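Local coordinates for protein thioesterase PA1618 (PDB 4QD8) that probably hydrolyses acyl-CoA thioesters, possibly including 1,4-dihydroxy-2-naphthoyl-CoA, using a hotdog fold that here binds phenacyl-CoA, at residues Q12-Q17 / G26-A31; M41-R46 / R93-G98. One frame throughout, in Å; residues are numbered along the deposited sequence.

Contact 1 of 2, residues Q12-Q17 / G26-A31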
ATOM      1  N   GLN A  12       6.379  11.426 -29.090  1.00 23.89           N
ATOM      2  CA  GLN A  12       6.116  10.001 -29.224  1.00 26.27           C
ATOM      3  C   GLN A  12       5.343   9.497 -28.016  1.00 19.19           C
ATOM      4  O   GLN A  12       4.401   8.703 -28.151  1.00 22.26           O
ATOM      5  CB  GLN A  12       7.431   9.221 -29.336  1.00 27.69           C
ATOM      6  CG  GLN A  12       8.224   9.433 -30.614  1.00 34.83           C
ATOM      7  CD  GLN A  12       9.595   8.776 -30.545  1.00 41.06           C
ATOM      8  OE1 GLN A  12      10.278   8.849 -29.523  1.00 45.37           O
ATOM      9  NE2 GLN A  12       9.996   8.120 -31.629  1.00 45.77           N
ATOM     10  N   LEU A  13       5.746   9.944 -26.831  1.00 22.11           N
ATOM     11  CA  LEU A  13       5.066   9.520 -25.607  1.00 23.25           C
ATOM     12  C   LEU A  13       3.598   9.917 -25.693  1.00 19.20           C
ATOM     13  O   LEU A  13       2.699   9.102 -25.452  1.00 22.09           O
ATOM     14  CB  LEU A  13       5.716  10.118 -24.353  1.00 20.76           C
ATOM     15  CG  LEU A  13       7.205   9.811 -24.125  1.00 23.82           C
ATOM     16  CD1 LEU A  13       7.662  10.375 -22.796  1.00 26.35           C
ATOM     17  CD2 LEU A  13       7.457   8.326 -24.180  1.00 30.19           C
ATOM     18  N   ASN A  14       3.351  11.170 -26.059  1.00 21.81           N
ATOM     19  CA  ASN A  14       1.981  11.639 -26.213  1.00 19.19           C
ATOM     20  C   ASN A  14       1.241  10.949 -27.343  1.00 20.24           C
ATOM     21  O   ASN A  14       0.116  10.496 -27.168  1.00 20.08           O
ATOM     22  CB  ASN A  14       1.942  13.156 -26.384  1.00 18.60           C
ATOM     23  CG  ASN A  14       2.225  13.883 -25.085  1.00 21.09           C
ATOM     24  OD1 ASN A  14       1.738  13.481 -24.029  1.00 20.81           O
ATOM     25  ND2 ASN A  14       3.029  14.934 -25.145  1.00 21.08           N
ATOM     26  N   ALA A  15       1.875  10.871 -28.512  1.00 18.23           N
ATOM     27  CA  ALA A  15       1.263  10.197 -29.647  1.00 22.24           C
ATOM     28  C   ALA A  15       0.907   8.734 -29.341  1.00 19.87           C
ATOM     29  O   ALA A  15      -0.093   8.218 -29.834  1.00 22.28           O
ATOM     30  CB  ALA A  15       2.172  10.290 -30.885  1.00 19.75           C
ATOM     31  N   SER A  16       1.721   8.076 -28.516  1.00 22.18           N
ATOM     32  CA  SER A  16       1.519   6.650 -28.250  1.00 25.56           C
ATOM     33  C   SER A  16       0.245   6.369 -27.459  1.00 23.49           C
ATOM     34  O   SER A  16      -0.221   5.230 -27.412  1.00 25.66           O
ATOM     35  CB  SER A  16       2.741   6.037 -27.553  1.00 25.40           C
ATOM     36  OG  SER A  16       2.893   6.528 -26.234  1.00 29.43           O
ATOM     37  N   GLN A  17      -0.341   7.407 -26.865  1.00 24.37           N
ATOM     38  CA  GLN A  17      -1.535   7.237 -26.040  1.00 24.69           C
ATOM     39  C   GLN A  17      -2.830   7.185 -26.825  1.00 26.95           C
ATOM     40  O   GLN A  17      -3.903   7.022 -26.245  1.00 25.15           O
ATOM     41  CB  GLN A  17      -1.649   8.376 -25.031  1.00 23.17           C
ATOM     42  CG  GLN A  17      -0.536   8.454 -24.046  1.00 21.62           C
ATOM     43  CD  GLN A  17      -0.829   9.477 -22.987  1.00 24.90           C
ATOM     44  OE1 GLN A  17      -0.952   9.143 -21.806  1.00 25.09           O
ATOM     45  NE2 GLN A  17      -0.961  10.735 -23.397  1.00 25.20           N
ATOM     46  N   GLY A  26      -6.784  13.311 -21.296  1.00 19.48           N
ATOM     47  CA  GLY A  26      -5.968  14.483 -21.546  1.00 20.82           C
ATOM     48  C   GLY A  26      -4.620  14.482 -20.857  1.00 20.26           C
ATOM     49  O   GLY A  26      -4.023  15.535 -20.646  1.00 19.30           O
ATOM     50  N   ILE A  27      -4.116  13.297 -20.522  1.00 20.35           N
ATOM     51  CA  ILE A  27      -2.767  13.200 -19.974  1.00 19.95           C
ATOM     52  C   ILE A  27      -1.743  13.683 -20.997  1.00 17.86           C
ATOM     53  O   ILE A  27      -1.769  13.297 -22.171  1.00 19.56           O
ATOM     54  CB  ILE A  27      -2.443  11.767 -19.484  1.00 18.17           C
ATOM     55  CG1 ILE A  27      -3.331  11.406 -18.292  1.00 17.15           C
ATOM     56  CG2 ILE A  27      -0.959  11.648 -19.099  1.00 17.45           C
ATOM     57  CD1 ILE A  27      -3.175   9.937 -17.795  1.00 19.47           C
ATOM     58  N   ARG A  28      -0.863  14.565 -20.542  1.00 17.48           N
ATOM     59  CA  ARG A  28       0.139  15.162 -21.407  1.00 19.75           C
ATOM     60  C   ARG A  28       1.510  15.002 -20.772  1.00 19.79           C
ATOM     61  O   ARG A  28       1.747  15.515 -19.678  1.00 19.24           O
ATOM     62  CB  ARG A  28      -0.184  16.651 -21.613  1.00 22.57           C
ATOM     63  CG  ARG A  28       0.766  17.381 -22.549  1.00 29.62           C
ATOM     64  CD  ARG A  28       0.406  18.862 -22.656  1.00 33.99           C
ATOM     65  NE  ARG A  28       0.703  19.599 -21.425  1.00 37.05           N
ATOM     66  CZ  ARG A  28       0.024  20.663 -21.002  1.00 38.35           C
ATOM     67  NH1 ARG A  28      -1.004  21.120 -21.702  1.00 38.97           N
ATOM     68  NH2 ARG A  28       0.363  21.260 -19.866  1.00 39.31           N
ATOM     69  N   PHE A  29       2.406  14.277 -21.445  1.00 18.20           N
ATOM     70  CA  PHE A  29       3.802  14.239 -21.017  1.00 19.60           C
ATOM     71  C   PHE A  29       4.430  15.585 -21.339  1.00 19.84           C
ATOM     72  O   PHE A  29       4.366  16.031 -22.487  1.00 21.89           O
ATOM     73  CB  PHE A  29       4.543  13.089 -21.701  1.00 20.10           C
ATOM     74  CG  PHE A  29       4.077  11.741 -21.228  1.00 19.45           C
ATOM     75  CD1 PHE A  29       2.954  11.150 -21.781  1.00 18.13           C
ATOM     76  CD2 PHE A  29       4.734  11.094 -20.191  1.00 18.30           C
ATOM     77  CE1 PHE A  29       2.495   9.916 -21.319  1.00 21.61           C
ATOM     78  CE2 PHE A  29       4.292   9.872 -19.725  1.00 18.77           C
ATOM     79  CZ  PHE A  29       3.165   9.279 -20.288  1.00 17.99           C
ATOM     80  N   GLU A  30       5.018  16.221 -20.325  1.00 21.37           N
ATOM     81  CA  GLU A  30       5.372  17.639 -20.384  1.00 23.73           C
ATOM     82  C   GLU A  30       6.855  17.923 -20.376  1.00 24.85           C
ATOM     83  O   GLU A  30       7.319  18.891 -20.985  1.00 28.54           O
ATOM     84  CB  GLU A  30       4.818  18.351 -19.158  1.00 27.14           C
ATOM     85  CG  GLU A  30       3.399  18.019 -18.832  1.00 28.34           C
ATOM     86  CD  GLU A  30       2.703  19.181 -18.200  1.00 33.85           C
ATOM     87  OE1 GLU A  30       1.654  19.593 -18.744  1.00 38.03           O
ATOM     88  OE2 GLU A  30       3.212  19.677 -17.165  1.00 34.29           O
ATOM     89  N   ALA A  31       7.595  17.122 -19.623  1.00 20.76           N
ATOM     90  CA  ALA A  31       8.979  17.443 -19.319  1.00 24.13           C
ATOM     91  C   ALA A  31       9.736  16.209 -18.887  1.00 22.25           C
ATOM     92  O   ALA A  31       9.148  15.226 -18.432  1.00 21.64           O
ATOM     93  CB  ALA A  31       9.042  18.491 -18.223  1.00 23.66           C
TER

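Contact 2 of 2, residues M41-R46 / R93-G98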
ATOM      1  N   MET A  41      -2.464  16.440 -16.115  1.00 18.08           N
ATOM      2  CA  MET A  41      -3.787  15.989 -16.502  1.00 19.23           C
ATOM      3  C   MET A  41      -4.774  17.055 -16.074  1.00 18.69           C
ATOM      4  O   MET A  41      -4.624  17.627 -15.003  1.00 16.70           O
ATOM      5  CB  MET A  41      -4.106  14.685 -15.773  1.00 16.35           C
ATOM      6  CG  MET A  41      -5.393  13.981 -16.203  1.00 18.83           C
ATOM      7  SD  MET A  41      -5.620  12.420 -15.322  1.00 20.00           S
ATOM      8  CE  MET A  41      -5.674  13.012 -13.637  1.00 18.74           C
ATOM      9  N   PRO A  42      -5.790  17.325 -16.907  1.00 20.25           N
ATOM     10  CA  PRO A  42      -6.812  18.302 -16.499  1.00 21.45           C
ATOM     11  C   PRO A  42      -7.673  17.808 -15.346  1.00 20.09           C
ATOM     12  O   PRO A  42      -7.925  16.604 -15.222  1.00 18.25           O
ATOM     13  CB  PRO A  42      -7.683  18.442 -17.756  1.00 21.70           C
ATOM     14  CG  PRO A  42      -7.471  17.146 -18.504  1.00 22.82           C
ATOM     15  CD  PRO A  42      -6.018  16.827 -18.274  1.00 21.97           C
ATOM     16  N   VAL A  43      -8.098  18.741 -14.495  1.00 17.70           N
ATOM     17  CA  VAL A  43      -9.083  18.461 -13.459  1.00 18.22           C
ATOM     18  C   VAL A  43     -10.405  19.042 -13.943  1.00 20.88           C
ATOM     19  O   VAL A  43     -10.666  20.244 -13.790  1.00 21.02           O
ATOM     20  CB  VAL A  43      -8.669  19.071 -12.104  1.00 17.52           C
ATOM     21  CG1 VAL A  43      -9.700  18.767 -11.036  1.00 19.60           C
ATOM     22  CG2 VAL A  43      -7.281  18.546 -11.686  1.00 20.35           C
ATOM     23  N   ASP A  44     -11.220  18.192 -14.562  1.00 20.18           N
ATOM     24  CA  ASP A  44     -12.479  18.636 -15.148  1.00 20.67           C
ATOM     25  C   ASP A  44     -13.485  17.486 -15.178  1.00 19.67           C
ATOM     26  O   ASP A  44     -13.308  16.504 -14.469  1.00 18.18           O
ATOM     27  CB  ASP A  44     -12.264  19.311 -16.525  1.00 21.53           C
ATOM     28  CG  ASP A  44     -11.697  18.370 -17.587  1.00 23.05           C
ATOM     29  OD1 ASP A  44     -11.896  17.140 -17.518  1.00 24.74           O
ATOM     30  OD2 ASP A  44     -11.065  18.884 -18.525  1.00 27.47           O
ATOM     31  N   SER A  45     -14.547  17.603 -15.973  1.00 21.28           N
ATOM     32  CA  SER A  45     -15.577  16.564 -16.001  1.00 21.71           C
ATOM     33  C   SER A  45     -15.053  15.186 -16.414  1.00 21.26           C
ATOM     34  O   SER A  45     -15.644  14.161 -16.067  1.00 22.78           O
ATOM     35  CB  SER A  45     -16.747  16.982 -16.902  1.00 23.96           C
ATOM     36  OG  SER A  45     -16.291  17.247 -18.210  1.00 29.52           O
ATOM     37  N   ARG A  46     -13.938  15.156 -17.134  1.00 20.40           N
ATOM     38  CA  ARG A  46     -13.372  13.879 -17.561  1.00 19.97           C
ATOM     39  C   ARG A  46     -12.754  13.118 -16.389  1.00 20.01           C
ATOM     40  O   ARG A  46     -12.664  11.893 -16.419  1.00 18.37           O
ATOM     41  CB  ARG A  46     -12.311  14.099 -18.638  1.00 24.30           C
ATOM     42  CG  ARG A  46     -12.856  14.552 -19.980  1.00 26.63           C
ATOM     43  CD  ARG A  46     -11.729  15.026 -20.878  1.00 27.91           C
ATOM     44  NE  ARG A  46     -11.188  16.315 -20.442  1.00 28.80           N
ATOM     45  CZ  ARG A  46     -10.178  16.952 -21.027  1.00 27.10           C
ATOM     46  NH1 ARG A  46      -9.567  16.415 -22.076  1.00 31.22           N
ATOM     47  NH2 ARG A  46      -9.769  18.125 -20.562  1.00 32.07           N
ATOM     48  N   ARG A  93      -4.646  16.218  -0.699  1.00 17.06           N
ATOM     49  CA  ARG A  93      -5.483  17.414  -0.841  1.00 17.09           C
ATOM     50  C   ARG A  93      -6.430  17.235  -2.006  1.00 18.42           C
ATOM     51  O   ARG A  93      -6.054  16.695  -3.048  1.00 19.14           O
ATOM     52  CB  ARG A  93      -4.618  18.648  -1.113  1.00 18.49           C
ATOM     53  CG  ARG A  93      -3.859  19.162   0.107  1.00 19.82           C
ATOM     54  CD  ARG A  93      -3.089  20.425  -0.213  1.00 23.18           C
ATOM     55  NE  ARG A  93      -2.448  20.990   0.975  1.00 23.02           N
ATOM     56  CZ  ARG A  93      -1.274  20.583   1.445  1.00 23.03           C
ATOM     57  NH1 ARG A  93      -0.617  19.605   0.832  1.00 22.72           N
ATOM     58  NH2 ARG A  93      -0.755  21.149   2.532  1.00 25.22           N
ATOM     59  N   GLY A  94      -7.656  17.725  -1.859  1.00 18.10           N
ATOM     60  CA  GLY A  94      -8.586  17.698  -2.972  1.00 18.94           C
ATOM     61  C   GLY A  94      -8.299  18.769  -4.010  1.00 17.78           C
ATOM     62  O   GLY A  94      -7.742  19.832  -3.700  1.00 25.20           O
ATOM     63  N   LEU A  95      -8.656  18.494  -5.257  1.00 17.71           N
ATOM     64  CA  LEU A  95      -8.529  19.481  -6.334  1.00 18.33           C
ATOM     65  C   LEU A  95      -9.854  19.568  -7.072  1.00 18.80           C
ATOM     66  O   LEU A  95     -10.534  18.556  -7.239  1.00 19.16           O
ATOM     67  CB  LEU A  95      -7.429  19.096  -7.326  1.00 17.97           C
ATOM     68  CG  LEU A  95      -6.012  19.023  -6.764  1.00 17.09           C
ATOM     69  CD1 LEU A  95      -5.076  18.422  -7.802  1.00 17.53           C
ATOM     70  CD2 LEU A  95      -5.566  20.403  -6.363  1.00 20.40           C
ATOM     71  N   ARG A  96     -10.221  20.770  -7.518  1.00 21.92           N
ATOM     72  CA  ARG A  96     -11.495  20.968  -8.223  1.00 23.77           C
ATOM     73  C   ARG A  96     -11.332  21.432  -9.672  1.00 19.20           C
ATOM     74  O   ARG A  96     -12.174  21.149 -10.515  1.00 24.21           O
ATOM     75  CB  ARG A  96     -12.396  21.954  -7.466  1.00 25.04           C
ATOM     76  CG  ARG A  96     -13.002  21.394  -6.194  1.00 27.20           C
ATOM     77  CD  ARG A  96     -14.176  22.246  -5.693  1.00 32.82           C
ATOM     78  NE  ARG A  96     -14.775  21.695  -4.476  1.00 37.76           N
ATOM     79  CZ  ARG A  96     -15.785  20.828  -4.462  1.00 35.84           C
ATOM     80  NH1 ARG A  96     -16.319  20.406  -5.604  1.00 35.64           N
ATOM     81  NH2 ARG A  96     -16.265  20.380  -3.307  1.00 37.63           N
ATOM     82  N   SER A  97     -10.253  22.140  -9.970  1.00 21.17           N
ATOM     83  CA  SER A  97     -10.062  22.672 -11.313  1.00 22.16           C
ATOM     84  C   SER A  97      -8.586  22.846 -11.612  1.00 22.48           C
ATOM     85  O   SER A  97      -7.730  22.516 -10.783  1.00 21.88           O
ATOM     86  CB  SER A  97     -10.784  24.013 -11.460  1.00 24.43           C
ATOM     87  OG  SER A  97     -10.312  24.921 -10.486  1.00 29.23           O
ATOM     88  N   GLY A  98      -8.289  23.369 -12.798  1.00 23.85           N
ATOM     89  CA  GLY A  98      -6.919  23.498 -13.256  1.00 23.44           C
ATOM     90  C   GLY A  98      -6.375  22.161 -13.716  1.00 21.09           C
ATOM     91  O   GLY A  98      -7.103  21.359 -14.298  1.00 19.81           O
TER

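Contact 1 of 2, residues Q12-Q17 / G26-A31
With CG anti to the carbonyl carbon (chi1 -73°), Asn14 carries its amide out of helix 10-15 to the backbone of Phe29, whose ring, with CG likewise anti to the carbonyl carbon (chi1 -69°), is directed back toward the helix. The amide grips the backbone N-H and C=O of Phe29. Phe29 N donates to Asn14 OD1 at 2.8 Å, in the carbonyl plane and on a lone pair. Asn14 ND2 returns a longer bond of 3.2 Å to Phe29 O, also on a lone pair. Strand 28-32 pairs with strand 36-42 through Arg28 and Glu30, so the amide takes the edge of strand 28-32 turned from strand 36-42, much as a neighbouring strand would in this hotdog fold. Gln17, extended beyond CG, adds a bond from NE2 to Ile27 O of 3.0 Å; the oxygen lies in the plane of the Gln17 amide, while the donor sits above the Ile27 carbonyl plane. Over one face of the Phe29 ring sits Leu13 CB, 4.2 Å from the centroid and 25° off the normal, a CH-pi contact offset toward the rim. Gln17 OE1 approaches the ring edge, 3.6 Å from Phe29 CE1. Met69 of helix 56-72 touches Leu13 and Ser16.

Contact 2 of 2, residues M41-R46 / R93-G98
Val43 N donates to Gly98 O at 2.8 Å in the sole hydrogen bond between 41-46 and 93-98, nearly straight at 167° but tilted from the carbonyl plane. The neighbouring Val43 O meets Ser97 CA at 3.5 Å, a CA-H...O contact. Val43 contributes about half of the buried surface, more than any other residue: CG1, anti to the backbone N (chi1 -180°), reaches the peptide of Arg96, closing to 3.4 Å from Arg96 C, which is tight. Leu95 CB is a looser neighbour of the same methyl, 4.4 Å from Val43 CG1. The Val43-Gly98 bond falls two residues on from the backbone pair of Met41 with Val100, but Val43 O faces a C-H instead of an N-H, where the chain forms the loop before strand 99-106 of the hotdog sheet. Beyond Val43 the chain turns at Asp44: OD1 accepts Arg46 N at 2.9 Å, an Asx turn, and also takes Arg46 NE on its syn side. Arg46 NH2 meets OD2 of Asp44 through the syn lone pair at 2.5 Å, completing a side-on salt bridge that fixes the guanidinium against the carboxylate. On the loop side, Arg96 O accepts from His48 NE2 and Arg96 NH1 donates to Phe51 O.

The two contacts sit about 18 Å apart, centre to centre, and follow each other along the chain, linked by neighbouring strands 28-32 and 36-42. Contact 1 is mostly buried, about 10 Å from the chain centre, and joins a helix to a strand through side-chain amides and one aromatic ring. Contact 2 lies farther out, about 16 Å from the centre, with three of its six touching residues exposed; across it run a backbone bond and the packing of a single valine. They touch at several points, among them Ile27 CG1 against Met41 SD at 3.9 Å, and both Ile27 and Met41 also reach Leu62 of helix 56-72. Arg46 additionally packs on Leu24 of the second subunit.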